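Local coordinates for protein dihydrofolate reductase (Schistosoma mansoni, PDB 3VCO) that reduces 7,8-dihydrofolate to tetrahydrofolate with NADPH, a key step in folate metabolism that feeds thymidylate, purine and glycine synthesis, at residues A[21-26]-A[141-146]. Sequence-based numbering, arbitrary orientation.
Sequences MRLNVV and LKQSIY
Met21, just ahead of strand 23-29, and Leu23, its first residue, meet Gln143 and Tyr146 after helix 134-142, the backbones drawing closest at Arg22 CA and Tyr146 CA, 5.8 Å apart, and spreading to 10.2 Å between Leu23 CA and Gln143 CA. The Met21 side chain runs out extended, with CG anti to the backbone N (chi1 -166°), then bends at chi3, which brings the methyl over the tyrosine ring. CE sits 3.6 Å from the centroid of the Tyr146 ring, almost on its normal, a CH-pi contact; SD stays farther back above the same face, making this a Met-aromatic pair. Ile145 CG2 covers the opposite face, so two methyls sandwich the ring. Met21 O lies 3.2 Å from Tyr146 CD1 and is buried with no polar partner. In the dihydrofolate reductase fold this turn belongs to the beta-alpha-beta crossover from strand 125-130 through helix 134-142 to strand 148-156, with parallel strand 23-29 between them; Leu23 shares backbone hydrogen bonds with Pro147 and Arg149. Gln143, the first residue out of helical geometry, folds its side chain back into the turn. Its OE1 takes two amides, Tyr146 N at 2.7 Å, nearly straight and on a lone pair, and Ile145 N at 2.9 Å, tilted from the carbonyl plane. Gln143 NE2 gives a bond of 3.0 Å to Tyr146 O and another to Ala140 O, and these four bonds fix the amide's rotation. From the strand side, Leu23 CD1 packs against Gln143 NE2 at 3.6 Å, while Leu23 CG makes a looser apolar contact with Tyr146 CB.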
# COMPACT_ATOMS: atom_id res chain seq x y z
N MET A 21 4.14 6.42 14.82
CA MET A 21 3.62 5.92 13.57
C MET A 21 4.70 5.34 12.64
O MET A 21 5.66 6.00 12.30
CB MET A 21 2.84 7.02 12.83
CG MET A 21 1.99 6.52 11.71
SD MET A 21 1.20 7.79 10.69
CE MET A 21 2.59 8.86 10.31
N ARG A 22 4.52 4.09 12.25
CA ARG A 22 5.32 3.47 11.22
C ARG A 22 4.54 3.74 9.93
O ARG A 22 3.31 3.65 9.91
CB ARG A 22 5.36 1.96 11.47
CG ARG A 22 6.37 1.22 10.61
CD ARG A 22 6.56 -0.13 11.16
NE ARG A 22 5.41 -0.96 10.87
CZ ARG A 22 5.14 -2.10 11.52
NH1 ARG A 22 5.94 -2.54 12.50
NH2 ARG A 22 4.07 -2.80 11.16
N LEU A 23 5.21 4.07 8.85
CA LEU A 23 4.46 4.20 7.61
C LEU A 23 4.64 2.90 6.92
O LEU A 23 5.77 2.46 6.72
CB LEU A 23 5.00 5.33 6.74
CG LEU A 23 4.81 6.76 7.16
CD1 LEU A 23 5.41 7.64 6.07
CD2 LEU A 23 3.30 7.03 7.35
N ASN A 24 3.54 2.25 6.56
CA ASN A 24 3.62 0.97 5.90
C ASN A 24 3.39 1.23 4.42
O ASN A 24 2.51 1.98 4.06
CB ASN A 24 2.59 0.01 6.46
CG ASN A 24 2.83 -0.29 7.95
OD1 ASN A 24 3.73 -1.03 8.30
ND2 ASN A 24 2.02 0.29 8.80
N VAL A 25 4.29 0.72 3.59
CA VAL A 25 4.18 0.88 2.18
C VAL A 25 3.80 -0.49 1.63
O VAL A 25 4.44 -1.49 1.97
CB VAL A 25 5.52 1.31 1.62
CG1 VAL A 25 5.51 1.20 0.14
CG2 VAL A 25 5.79 2.75 2.05
N VAL A 26 2.77 -0.54 0.79
CA VAL A 26 2.41 -1.82 0.14
C VAL A 26 2.57 -1.63 -1.38
O VAL A 26 1.99 -0.72 -1.94
CB VAL A 26 0.94 -2.20 0.44
CG1 VAL A 26 0.60 -3.61 -0.14
CG2 VAL A 26 0.72 -2.18 1.95
N LEU A 141 9.02 7.34 1.37
CA LEU A 141 10.39 6.83 1.52
C LEU A 141 11.39 7.94 1.83
O LEU A 141 12.39 7.71 2.48
CB LEU A 141 10.85 6.14 0.22
CG LEU A 141 10.22 4.74 0.14
CD1 LEU A 141 10.45 4.14 -1.23
CD2 LEU A 141 10.84 3.89 1.23
N LYS A 142 11.14 9.13 1.30
CA LYS A 142 12.10 10.24 1.37
C LYS A 142 12.09 10.95 2.75
O LYS A 142 13.10 11.53 3.15
CB LYS A 142 11.83 11.25 0.23
CG LYS A 142 12.95 12.27 -0.04
CD LYS A 142 12.95 12.92 -1.47
CE LYS A 142 14.17 12.49 -2.35
NZ LYS A 142 14.55 13.43 -3.49
N GLN A 143 10.97 10.94 3.46
CA GLN A 143 10.92 11.58 4.79
C GLN A 143 11.81 10.87 5.81
O GLN A 143 11.99 9.66 5.74
CB GLN A 143 9.48 11.78 5.32
CG GLN A 143 8.60 10.47 5.45
CD GLN A 143 9.01 9.61 6.68
OE1 GLN A 143 9.36 10.16 7.70
NE2 GLN A 143 8.96 8.29 6.55
N SER A 144 12.37 11.64 6.74
CA SER A 144 13.34 11.16 7.71
C SER A 144 12.85 11.34 9.14
O SER A 144 13.62 11.71 10.02
CB SER A 144 14.66 11.91 7.50
OG SER A 144 14.45 13.30 7.29
N ILE A 145 11.55 11.12 9.33
CA ILE A 145 10.87 11.30 10.61
C ILE A 145 10.33 9.98 11.14
O ILE A 145 10.55 9.63 12.30
CB ILE A 145 9.66 12.29 10.49
CG1 ILE A 145 10.12 13.75 10.42
CG2 ILE A 145 8.72 12.18 11.66
CD1 ILE A 145 8.91 14.70 10.42
N TYR A 146 9.58 9.28 10.29
CA TYR A 146 8.91 8.03 10.67
C TYR A 146 9.65 6.82 10.07
O TYR A 146 10.13 6.89 8.94
CB TYR A 146 7.46 8.01 10.18
CG TYR A 146 6.60 9.16 10.65
CD1 TYR A 146 6.07 9.16 11.94
CD2 TYR A 146 6.34 10.24 9.84
CE1 TYR A 146 5.30 10.19 12.39
CE2 TYR A 146 5.55 11.28 10.29
CZ TYR A 146 5.05 11.25 11.57
OH TYR A 146 4.28 12.27 12.05